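Local coordinates for protein 16S rRNA aminocarboxypropyltransferase (Vulcanisaeta distributa, PDB 5APG) that probably transfers the 3-amino-3-carboxypropyl group of S-adenosylmethionine to an N1-methylpseudouridine of small-subunit ribosomal RNA, the last step in making a hypermodified pseudouridine, at residues N18-F28 with M130-W138; L96-Y104 with W138-Y149. All coordinates share one frame; numbering follows the deposited sequence.

Interaction 1 (N18-F28 with M130-W138). With EEM ([(3S)-3-amino-4-hydroxy-4-oxo-butyl]-[[(2S,3S,4R,5R)-5-(6-aminopurin-9-yl)-3,4-dihydroxy-oxolan-2-yl]methyl]-methyl-selanium), chain D.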
loop_
_atom_site.group_PDB
_atom_site.type_symbol
_atom_site.label_atom_id
_atom_site.label_comp_id
_atom_site.label_asym_id
_atom_site.label_seq_id
_atom_site.Cartn_x
_atom_site.Cartn_y
_atom_site.Cartn_z
ATOM N N ASN A 18 -14.345 -5.746 -1.710
ATOM C CA ASN A 18 -13.306 -4.745 -1.513
ATOM C C ASN A 18 -12.607 -4.933 -0.164
ATOM O O ASN A 18 -13.267 -5.140 0.854
ATOM C CB ASN A 18 -13.920 -3.349 -1.621
ATOM C CG ASN A 18 -12.943 -2.253 -1.289
ATOM O OD1 ASN A 18 -12.856 -1.811 -0.143
ATOM N ND2 ASN A 18 -12.204 -1.797 -2.290
ATOM N N THR A 19 -11.275 -4.870 -0.147
ATOM C CA THR A 19 -10.539 -5.196 1.076
ATOM C C THR A 19 -10.497 -4.020 2.050
ATOM O O THR A 19 -10.306 -4.217 3.250
ATOM C CB THR A 19 -9.091 -5.669 0.785
ATOM O OG1 THR A 19 -8.296 -4.587 0.276
ATOM C CG2 THR A 19 -9.089 -6.822 -0.218
ATOM N N ALA A 20 -10.684 -2.806 1.542
ATOM C CA ALA A 20 -10.703 -1.624 2.402
ATOM C C ALA A 20 -11.953 -1.617 3.278
ATOM O O ALA A 20 -11.891 -1.271 4.458
ATOM C CB ALA A 20 -10.626 -0.349 1.572
ATOM N N ILE A 21 -13.085 -1.998 2.693
ATOM C CA ILE A 21 -14.336 -2.105 3.436
ATOM C C ILE A 21 -14.181 -3.061 4.620
ATOM O O ILE A 21 -14.684 -2.802 5.717
ATOM C CB ILE A 21 -15.490 -2.579 2.522
ATOM C CG1 ILE A 21 -15.874 -1.478 1.532
ATOM C CG2 ILE A 21 -16.700 -2.989 3.341
ATOM C CD1 ILE A 21 -16.347 -0.200 2.190
ATOM N N LYS A 22 -13.455 -4.153 4.403
ATOM C CA LYS A 22 -13.231 -5.134 5.461
ATOM C C LYS A 22 -12.310 -4.594 6.557
ATOM O O LYS A 22 -12.559 -4.821 7.740
ATOM C CB LYS A 22 -12.660 -6.426 4.877
ATOM C CG LYS A 22 -12.968 -7.655 5.719
ATOM C CD LYS A 22 -12.597 -8.928 4.982
ATOM C CE LYS A 22 -13.005 -10.148 5.772
ATOM N NZ LYS A 22 -12.659 -11.425 5.075
ATOM N N LEU A 23 -11.250 -3.888 6.166
ATOM C CA LEU A 23 -10.405 -3.177 7.129
ATOM C C LEU A 23 -11.218 -2.272 8.045
ATOM O O LEU A 23 -11.036 -2.267 9.264
ATOM C CB LEU A 23 -9.353 -2.325 6.409
ATOM C CG LEU A 23 -8.071 -2.996 5.938
ATOM C CD1 LEU A 23 -7.263 -2.023 5.083
ATOM C CD2 LEU A 23 -7.271 -3.469 7.141
ATOM N N VAL A 24 -12.109 -1.496 7.438
ATOM C CA VAL A 24 -12.917 -0.530 8.168
ATOM C C VAL A 24 -13.917 -1.245 9.074
ATOM O O VAL A 24 -14.121 -0.850 10.220
ATOM C CB VAL A 24 -13.657 0.412 7.198
ATOM C CG1 VAL A 24 -14.628 1.315 7.949
ATOM C CG2 VAL A 24 -12.652 1.231 6.396
ATOM N N ARG A 25 -14.517 -2.313 8.555
ATOM C CA ARG A 25 -15.506 -3.088 9.301
ATOM C C ARG A 25 -14.936 -3.627 10.610
ATOM O O ARG A 25 -15.649 -3.720 11.608
ATOM C CB ARG A 25 -16.039 -4.243 8.443
ATOM C CG ARG A 25 -17.262 -4.940 9.026
ATOM C CD ARG A 25 -18.056 -5.683 7.954
ATOM N NE ARG A 25 -17.289 -6.743 7.303
ATOM C CZ ARG A 25 -17.156 -7.973 7.789
ATOM N NH1 ARG A 25 -17.735 -8.300 8.936
ATOM N NH2 ARG A 25 -16.442 -8.878 7.132
ATOM N N PHE A 26 -13.649 -3.962 10.614
ATOM C CA PHE A 26 -13.015 -4.500 11.817
ATOM C C PHE A 26 -12.249 -3.441 12.610
ATOM O O PHE A 26 -11.585 -3.757 13.594
ATOM C CB PHE A 26 -12.080 -5.662 11.458
ATOM C CG PHE A 26 -12.802 -6.957 11.214
ATOM C CD1 PHE A 26 -13.088 -7.814 12.266
ATOM C CD2 PHE A 26 -13.217 -7.306 9.940
ATOM C CE1 PHE A 26 -13.768 -9.004 12.051
ATOM C CE2 PHE A 26 -13.898 -8.492 9.717
ATOM C CZ PHE A 26 -14.173 -9.340 10.776
ATOM N N GLY A 27 -12.340 -2.186 12.181
ATOM C CA GLY A 27 -11.770 -1.086 12.940
ATOM C C GLY A 27 -10.272 -0.846 12.815
ATOM O O GLY A 27 -9.700 -0.117 13.624
ATOM N N PHE A 28 -9.634 -1.449 11.813
ATOM C CA PHE A 28 -8.216 -1.186 11.550
ATOM C C PHE A 28 -7.999 0.176 10.899
ATOM O O PHE A 28 -6.900 0.728 10.931
ATOM C CB PHE A 28 -7.617 -2.266 10.650
ATOM C CG PHE A 28 -7.413 -3.587 11.334
ATOM C CD1 PHE A 28 -6.444 -3.731 12.313
ATOM C CD2 PHE A 28 -8.166 -4.694 10.975
ATOM C CE1 PHE A 28 -6.237 -4.954 12.931
ATOM C CE2 PHE A 28 -7.967 -5.919 11.589
ATOM C CZ PHE A 28 -7.000 -6.049 12.566
HETATM N N MSE A 130 0.213 -8.516 10.816
HETATM C CA MSE A 130 -0.309 -9.881 10.801
HETATM C C MSE A 130 -1.782 -9.929 11.216
HETATM O O MSE A 130 -2.568 -10.685 10.646
HETATM C CB MSE A 130 0.524 -10.785 11.715
HETATM C CG MSE A 130 0.063 -12.246 11.710
HETATM SE SE MSE A 130 0.250 -13.005 9.913
HETATM C CE MSE A 130 2.194 -13.004 9.816
ATOM N N GLU A 131 -2.151 -9.137 12.219
ATOM C CA GLU A 131 -3.547 -9.050 12.653
ATOM C C GLU A 131 -4.448 -8.602 11.506
ATOM O O GLU A 131 -5.561 -9.097 11.336
ATOM C CB GLU A 131 -3.685 -8.088 13.835
ATOM C CG GLU A 131 -3.031 -8.585 15.107
ATOM C CD GLU A 131 -2.871 -7.496 16.152
ATOM O OE1 GLU A 131 -3.295 -6.346 15.900
ATOM O OE2 GLU A 131 -2.315 -7.795 17.224
ATOM N N VAL A 132 -3.946 -7.653 10.724
ATOM C CA VAL A 132 -4.641 -7.162 9.541
ATOM C C VAL A 132 -4.765 -8.255 8.466
ATOM O O VAL A 132 -5.850 -8.502 7.942
ATOM C CB VAL A 132 -3.907 -5.927 8.960
ATOM C CG1 VAL A 132 -4.274 -5.707 7.517
ATOM C CG2 VAL A 132 -4.203 -4.687 9.794
ATOM N N LEU A 133 -3.655 -8.917 8.156
ATOM C CA LEU A 133 -3.638 -9.933 7.103
ATOM C C LEU A 133 -4.499 -11.151 7.436
ATOM O O LEU A 133 -5.044 -11.800 6.544
ATOM C CB LEU A 133 -2.204 -10.385 6.828
ATOM C CG LEU A 133 -1.337 -9.357 6.100
ATOM C CD1 LEU A 133 0.123 -9.794 6.101
ATOM C CD2 LEU A 133 -1.840 -9.136 4.678
ATOM N N ARG A 134 -4.627 -11.457 8.719
ATOM C CA ARG A 134 -5.399 -12.623 9.133
ATOM C C ARG A 134 -6.898 -12.469 8.837
ATOM O O ARG A 134 -7.655 -13.425 8.960
ATOM C CB ARG A 134 -5.155 -12.911 10.619
ATOM C CG ARG A 134 -3.798 -13.580 10.872
ATOM C CD ARG A 134 -3.530 -13.826 12.351
ATOM N NE ARG A 134 -4.494 -14.749 12.935
ATOM C CZ ARG A 134 -4.525 -15.077 14.225
ATOM N NH1 ARG A 134 -3.632 -14.566 15.063
ATOM N NH2 ARG A 134 -5.444 -15.924 14.674
ATOM N N LEU A 135 -7.319 -11.279 8.405
ATOM C CA LEU A 135 -8.697 -11.071 7.955
ATOM C C LEU A 135 -9.033 -11.866 6.687
ATOM O O LEU A 135 -10.205 -12.028 6.348
ATOM C CB LEU A 135 -8.970 -9.584 7.712
ATOM C CG LEU A 135 -9.025 -8.691 8.952
ATOM C CD1 LEU A 135 -9.362 -7.258 8.557
ATOM C CD2 LEU A 135 -10.036 -9.234 9.956
ATOM N N TYR A 136 -8.008 -12.344 5.985
ATOM C CA TYR A 136 -8.208 -13.226 4.832
ATOM C C TYR A 136 -7.420 -14.517 5.023
ATOM O O TYR A 136 -6.365 -14.518 5.653
ATOM C CB TYR A 136 -7.792 -12.529 3.525
ATOM C CG TYR A 136 -8.735 -11.420 3.106
ATOM C CD1 TYR A 136 -9.883 -11.698 2.368
ATOM C CD2 TYR A 136 -8.487 -10.098 3.459
ATOM C CE1 TYR A 136 -10.755 -10.689 1.990
ATOM C CE2 TYR A 136 -9.351 -9.081 3.083
ATOM C CZ TYR A 136 -10.482 -9.384 2.349
ATOM O OH TYR A 136 -11.342 -8.374 1.982
ATOM N N LYS A 137 -7.927 -15.622 4.493
ATOM C CA LYS A 137 -7.225 -16.885 4.675
ATOM C C LYS A 137 -5.871 -16.846 3.964
ATOM O O LYS A 137 -4.908 -17.453 4.432
ATOM C CB LYS A 137 -8.067 -18.067 4.186
ATOM C CG LYS A 137 -8.270 -18.155 2.682
ATOM C CD LYS A 137 -8.874 -19.509 2.325
ATOM C CE LYS A 137 -9.465 -19.530 0.927
ATOM N NZ LYS A 137 -10.176 -20.818 0.668
ATOM N N TRP A 138 -5.796 -16.106 2.857
ATOM C CA TRP A 138 -4.563 -15.994 2.070
ATOM C C TRP A 138 -3.638 -14.890 2.590
ATOM O O TRP A 138 -2.502 -14.746 2.128
ATOM C CB TRP A 138 -4.895 -15.733 0.592
ATOM C CG TRP A 138 -5.864 -14.596 0.385
ATOM C CD1 TRP A 138 -7.212 -14.695 0.171
ATOM C CD2 TRP A 138 -5.562 -13.195 0.394
ATOM N NE1 TRP A 138 -7.764 -13.443 0.045
ATOM C CE2 TRP A 138 -6.772 -12.504 0.175
ATOM C CE3 TRP A 138 -4.384 -12.456 0.563
ATOM C CZ2 TRP A 138 -6.840 -11.113 0.126
ATOM C CZ3 TRP A 138 -4.451 -11.074 0.509
ATOM C CH2 TRP A 138 -5.672 -10.416 0.293
HETATM C C2 EEM D . 1.724 2.089 -2.820
HETATM N N3 EEM D . 0.479 1.882 -2.517
HETATM C C4 EEM D . -0.126 0.778 -2.917
HETATM C "C1'" EEM D . -2.460 0.889 -1.968
HETATM C "C2'" EEM D . -2.862 2.183 -2.717
HETATM C "C3'" EEM D . -3.879 1.733 -3.549
HETATM C "C4'" EEM D . -4.583 0.766 -2.937
HETATM C "C5'" EEM D . -5.013 -0.348 -3.817
HETATM O O EEM D . -8.147 -4.136 -2.179
HETATM C C EEM D . -8.973 -4.057 -3.046
HETATM O OXT EEM D . -10.135 -4.348 -2.821
HETATM C CA EEM D . -8.595 -3.548 -4.419
HETATM N N EEM D . -9.716 -3.749 -5.294
HETATM C CB EEM D . -8.255 -2.075 -4.247
HETATM C CG EEM D . -7.522 -1.457 -5.419
HETATM SE SE EEM D . -6.570 0.189 -4.865
HETATM C CE EEM D . -5.849 1.103 -6.413
HETATM O "O4'" EEM D . -3.458 0.106 -2.001
HETATM O "O3'" EEM D . -4.671 2.845 -4.123
HETATM O "O2'" EEM D . -3.435 2.975 -1.671
HETATM N N9 EEM D . -1.365 0.284 -2.776
HETATM C C8 EEM D . -1.375 -0.873 -3.407
HETATM N N7 EEM D . -0.211 -1.135 -3.956
HETATM C C5 EEM D . 0.616 -0.116 -3.664
HETATM N N1 EEM D . 2.475 1.272 -3.529
HETATM C C6 EEM D . 1.976 0.160 -3.979
HETATM N N6 EEM D . 2.747 -0.728 -4.755
#
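L135 forks between two phenylalanines of the 18-28 segment and buries more surface than any other residue of the contact. Its CD2 sits over the centre of the F26 ring, 3.8 Å from the centroid, a CH-pi contact, while CD1 leans against F28 CE2 at 3.6 Å. The F28 ring is held from the preceding helical turn as well: V132 CG2 lies over one of its faces, 3.7 Å from the centroid. K22, its CG anti to the backbone N (chi1 -154°) and its chain extended from there on, runs across the Y136 ring until NZ stands over the face, 4.0 Å from the centroid, as a cation-pi partner. The same NZ donates to L135 O at 2.8 Å and forms a salt bridge to MES, probably from the crystallisation liquor. The other face of Y136 is covered by W138. At the helix start, T19 CG2 approaches Y136 OH at 3.5 Å, and T19 N and OG1 both bond the carboxylate of the selenium analogue of S-adenosylmethionine. N18, whose OD1 accepts from I21 N and whose ND2 bonds D70 OD2, is the N-cap of a helix whose first turn forms part of the S-adenosylmethionine pocket.

Interaction 2 (L96-Y104 with W138-Y149)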
loop_
_atom_site.group_PDB
_atom_site.type_symbol
_atom_site.label_atom_id
_atom_site.label_comp_id
_atom_site.label_asym_id
_atom_site.label_seq_id
_atom_site.Cartn_x
_atom_site.Cartn_y
_atom_site.Cartn_z
ATOM N N LEU A 96 6.925 -5.620 -3.892
ATOM C CA LEU A 96 6.457 -6.816 -3.209
ATOM C C LEU A 96 5.583 -7.639 -4.144
ATOM O O LEU A 96 5.082 -7.136 -5.150
ATOM C CB LEU A 96 5.686 -6.445 -1.938
ATOM C CG LEU A 96 6.535 -5.821 -0.827
ATOM C CD1 LEU A 96 5.673 -5.005 0.136
ATOM C CD2 LEU A 96 7.309 -6.896 -0.073
ATOM N N ILE A 97 5.407 -8.908 -3.804
ATOM C CA ILE A 97 4.627 -9.824 -4.620
ATOM C C ILE A 97 3.238 -10.001 -4.011
ATOM O O ILE A 97 3.113 -10.265 -2.817
ATOM C CB ILE A 97 5.334 -11.188 -4.734
ATOM C CG1 ILE A 97 6.758 -11.011 -5.277
ATOM C CG2 ILE A 97 4.541 -12.136 -5.605
ATOM C CD1 ILE A 97 6.817 -10.286 -6.607
ATOM N N ALA A 98 2.199 -9.848 -4.826
ATOM C CA ALA A 98 0.825 -9.987 -4.345
ATOM C C ALA A 98 0.519 -11.434 -3.972
ATOM O O ALA A 98 0.999 -12.366 -4.621
ATOM C CB ALA A 98 -0.167 -9.492 -5.401
ATOM N N ALA A 99 -0.279 -11.614 -2.925
ATOM C CA ALA A 99 -0.675 -12.944 -2.477
ATOM C C ALA A 99 -2.176 -13.182 -2.624
ATOM O O ALA A 99 -2.652 -14.293 -2.398
ATOM C CB ALA A 99 -0.257 -13.160 -1.031
ATOM N N ASN A 100 -2.922 -12.141 -2.984
ATOM C CA ASN A 100 -4.369 -12.269 -3.145
ATOM C C ASN A 100 -4.700 -13.148 -4.358
ATOM O O ASN A 100 -3.890 -13.255 -5.279
ATOM C CB ASN A 100 -5.020 -10.880 -3.262
ATOM C CG ASN A 100 -4.674 -10.169 -4.551
ATOM O OD1 ASN A 100 -5.169 -10.526 -5.620
ATOM N ND2 ASN A 100 -3.837 -9.136 -4.456
ATOM N N PRO A 101 -5.880 -13.794 -4.355
ATOM C CA PRO A 101 -6.254 -14.736 -5.420
ATOM C C PRO A 101 -6.330 -14.127 -6.821
ATOM O O PRO A 101 -6.163 -14.852 -7.796
ATOM C CB PRO A 101 -7.639 -15.231 -4.982
ATOM C CG PRO A 101 -7.695 -14.989 -3.523
ATOM C CD PRO A 101 -6.897 -13.746 -3.288
ATOM N N THR A 102 -6.576 -12.826 -6.919
ATOM C CA THR A 102 -6.693 -12.177 -8.222
ATOM C C THR A 102 -5.346 -12.021 -8.921
ATOM O O THR A 102 -5.212 -12.329 -10.107
ATOM C CB THR A 102 -7.346 -10.787 -8.098
ATOM O OG1 THR A 102 -8.612 -10.910 -7.444
ATOM C CG2 THR A 102 -7.543 -10.160 -9.472
ATOM N N HIS A 103 -4.349 -11.544 -8.185
ATOM C CA HIS A 103 -3.059 -11.221 -8.781
ATOM C C HIS A 103 -1.905 -12.001 -8.167
ATOM O O HIS A 103 -0.770 -11.526 -8.181
ATOM C CB HIS A 103 -2.779 -9.722 -8.648
ATOM C CG HIS A 103 -3.710 -8.859 -9.442
ATOM N ND1 HIS A 103 -4.410 -7.812 -8.887
ATOM C CD2 HIS A 103 -4.054 -8.888 -10.753
ATOM C CE1 HIS A 103 -5.148 -7.232 -9.818
ATOM N NE2 HIS A 103 -4.949 -7.867 -10.958
ATOM N N TYR A 104 -2.193 -13.192 -7.643
ATOM C CA TYR A 104 -1.174 -14.004 -6.980
ATOM C C TYR A 104 0.104 -14.127 -7.802
ATOM O O TYR A 104 0.069 -14.481 -8.979
ATOM C CB TYR A 104 -1.706 -15.408 -6.668
ATOM C CG TYR A 104 -0.693 -16.259 -5.933
ATOM C CD1 TYR A 104 -0.583 -16.203 -4.551
ATOM C CD2 TYR A 104 0.175 -17.095 -6.624
ATOM C CE1 TYR A 104 0.353 -16.968 -3.876
ATOM C CE2 TYR A 104 1.113 -17.860 -5.960
ATOM C CZ TYR A 104 1.197 -17.792 -4.587
ATOM O OH TYR A 104 2.130 -18.557 -3.925
ATOM N N TRP A 138 -5.796 -16.106 2.857
ATOM C CA TRP A 138 -4.563 -15.994 2.070
ATOM C C TRP A 138 -3.638 -14.890 2.590
ATOM O O TRP A 138 -2.502 -14.746 2.128
ATOM C CB TRP A 138 -4.895 -15.733 0.592
ATOM C CG TRP A 138 -5.864 -14.596 0.385
ATOM C CD1 TRP A 138 -7.212 -14.695 0.171
ATOM C CD2 TRP A 138 -5.562 -13.195 0.394
ATOM N NE1 TRP A 138 -7.764 -13.443 0.045
ATOM C CE2 TRP A 138 -6.772 -12.504 0.175
ATOM C CE3 TRP A 138 -4.384 -12.456 0.563
ATOM C CZ2 TRP A 138 -6.840 -11.113 0.126
ATOM C CZ3 TRP A 138 -4.451 -11.074 0.509
ATOM C CH2 TRP A 138 -5.672 -10.416 0.293
ATOM N N GLY A 139 -4.130 -14.110 3.544
ATOM C CA GLY A 139 -3.401 -12.960 4.064
ATOM C C GLY A 139 -1.996 -13.207 4.594
ATOM O O GLY A 139 -1.043 -12.579 4.132
ATOM N N PRO A 140 -1.852 -14.104 5.582
ATOM C CA PRO A 140 -0.529 -14.359 6.166
ATOM C C PRO A 140 0.514 -14.792 5.133
ATOM O O PRO A 140 1.699 -14.493 5.305
ATOM C CB PRO A 140 -0.807 -15.483 7.168
ATOM C CG PRO A 140 -2.219 -15.232 7.594
ATOM C CD PRO A 140 -2.916 -14.803 6.325
ATOM N N ASN A 141 0.073 -15.459 4.070
ATOM C CA ASN A 141 0.983 -15.900 3.014
ATOM C C ASN A 141 1.680 -14.734 2.302
ATOM O O ASN A 141 2.725 -14.920 1.686
ATOM C CB ASN A 141 0.237 -16.750 1.985
ATOM C CG ASN A 141 1.179 -17.559 1.109
ATOM O OD1 ASN A 141 2.148 -18.145 1.596
ATOM N ND2 ASN A 141 0.903 -17.591 -0.190
ATOM N N PHE A 142 1.094 -13.543 2.386
ATOM C CA PHE A 142 1.715 -12.344 1.822
ATOM C C PHE A 142 3.085 -12.094 2.437
ATOM O O PHE A 142 4.037 -11.748 1.740
ATOM C CB PHE A 142 0.822 -11.121 2.028
ATOM C CG PHE A 142 1.435 -9.837 1.546
ATOM C CD1 PHE A 142 1.552 -9.578 0.191
ATOM C CD2 PHE A 142 1.892 -8.889 2.448
ATOM C CE1 PHE A 142 2.115 -8.393 -0.259
ATOM C CE2 PHE A 142 2.459 -7.703 2.004
ATOM C CZ PHE A 142 2.567 -7.457 0.649
ATOM N N ILE A 143 3.181 -12.269 3.751
ATOM C CA ILE A 143 4.458 -12.114 4.433
ATOM C C ILE A 143 5.388 -13.285 4.112
ATOM O O ILE A 143 6.576 -13.083 3.867
ATOM C CB ILE A 143 4.268 -11.980 5.954
ATOM C CG1 ILE A 143 3.602 -10.638 6.267
ATOM C CG2 ILE A 143 5.604 -12.086 6.683
ATOM C CD1 ILE A 143 3.354 -10.398 7.734
ATOM N N ILE A 144 4.842 -14.498 4.089
ATOM C CA ILE A 144 5.631 -15.689 3.766
ATOM C C ILE A 144 6.355 -15.567 2.423
ATOM O O ILE A 144 7.573 -15.748 2.346
ATOM C CB ILE A 144 4.752 -16.956 3.739
ATOM C CG1 ILE A 144 4.156 -17.226 5.126
ATOM C CG2 ILE A 144 5.556 -18.166 3.253
ATOM C CD1 ILE A 144 5.189 -17.588 6.174
ATOM N N ILE A 145 5.614 -15.258 1.363
ATOM C CA ILE A 145 6.212 -15.237 0.032
ATOM C C ILE A 145 7.085 -13.997 -0.170
ATOM O O ILE A 145 7.916 -13.966 -1.070
ATOM C CB ILE A 145 5.142 -15.309 -1.081
ATOM C CG1 ILE A 145 4.275 -14.049 -1.095
ATOM C CG2 ILE A 145 4.279 -16.558 -0.917
ATOM C CD1 ILE A 145 3.400 -13.944 -2.328
ATOM N N ASN A 146 6.914 -12.984 0.678
ATOM C CA ASN A 146 7.742 -11.778 0.594
ATOM C C ASN A 146 8.776 -11.665 1.709
ATOM O O ASN A 146 9.420 -10.626 1.849
ATOM C CB ASN A 146 6.864 -10.525 0.614
ATOM C CG ASN A 146 6.109 -10.326 -0.677
ATOM O OD1 ASN A 146 6.703 -10.024 -1.710
ATOM N ND2 ASN A 146 4.792 -10.502 -0.630
ATOM N N GLN A 147 8.930 -12.729 2.492
ATOM C CA GLN A 147 9.695 -12.673 3.739
ATOM C C GLN A 147 11.107 -12.119 3.572
ATOM O O GLN A 147 11.526 -11.235 4.317
ATOM C CB GLN A 147 9.766 -14.064 4.370
ATOM C CG GLN A 147 10.475 -14.092 5.713
ATOM C CD GLN A 147 9.610 -13.555 6.836
ATOM O OE1 GLN A 147 9.841 -12.454 7.340
ATOM N NE2 GLN A 147 8.611 -14.335 7.243
ATOM N N LYS A 148 11.831 -12.625 2.581
ATOM C CA LYS A 148 13.214 -12.211 2.364
ATOM C C LYS A 148 13.329 -10.746 1.952
ATOM O O LYS A 148 14.288 -10.067 2.323
ATOM C CB LYS A 148 13.875 -13.100 1.314
ATOM C CG LYS A 148 14.239 -14.483 1.827
ATOM C CD LYS A 148 15.042 -15.259 0.796
ATOM C CE LYS A 148 15.543 -16.580 1.362
ATOM N NZ LYS A 148 16.567 -17.206 0.478
ATOM N N TYR A 149 12.354 -10.260 1.186
ATOM C CA TYR A 149 12.353 -8.867 0.756
ATOM C C TYR A 149 11.977 -7.963 1.923
ATOM O O TYR A 149 12.641 -6.960 2.184
ATOM C CB TYR A 149 11.382 -8.663 -0.412
ATOM C CG TYR A 149 11.450 -9.765 -1.441
ATOM C CD1 TYR A 149 12.668 -10.161 -1.982
ATOM C CD2 TYR A 149 10.300 -10.431 -1.853
ATOM C CE1 TYR A 149 12.739 -11.179 -2.918
ATOM C CE2 TYR A 149 10.361 -11.451 -2.787
ATOM C CZ TYR A 149 11.584 -11.821 -3.313
ATOM O OH TYR A 149 11.649 -12.833 -4.240
HETATM O O HOH W 1 -1.625 -16.631 -1.011
#
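Two hydrogen bonds between N146 and I97 form the polar centre of this contact. N146 OD1 accepts from I97 N at 2.7 Å, and ND2 donates to I97 O at 2.8 Å along a nearly straight path of 173°, so one amide reads both backbone groups of a single residue. ND2 also donates to F142 O, which fixes the rotation of the amide; with CG of N146 anti to its carbonyl carbon (chi1 -73°), the carboxamide lies beside L96 CD2. A water adds a longer link, donating to A99 O and accepting from N141 ND2. The CH-pi contacts gather on one face of W138, where N100 CA lies 3.7 Å from the centroid of the six-membered ring and P101 CD 3.5 Å from that of the five-membered ring. Apolar packing fills the middle: A99 CB rests on F142 CA at 3.6 Å, I145 CD1 meets I97 CG2 at 3.9 Å, and L96 CD1 crosses to F142 CZ. The E114 carboxylate of helix 112-122 accepts from A99 N and N100 ND2, while N100 OD1 accepts from H103 N in an Asx motif. The two-point asparagine grip thus docks the loop after strand 89-91 on helix 141-153 of the SPOUT fold, near L93, which binds S-adenosylmethionine.

How the interactions relate
From the N terminus the chain first passes 18-28, on the helix that follows strand 5-9, then runs through the remaining strands to the loop 96-104 and on through helix 112-122. At 130-138 interaction 1 closes its large loop, and 138-149 straight afterwards closes the shorter one of interaction 2, so the segments alternate and the two contacts cross. W138, between helices 126-133 and 141-153, lies in a segment of each: in interaction 2 it touches the loop, in interaction 1 it only backs Y136. These helices also pack directly: M130 CE approaches I143 CD1 at 3.5 Å. Together the contacts bind helix 19-25 and the loop after strand 89-91 to one helical pair, with helix 112-122 touching both.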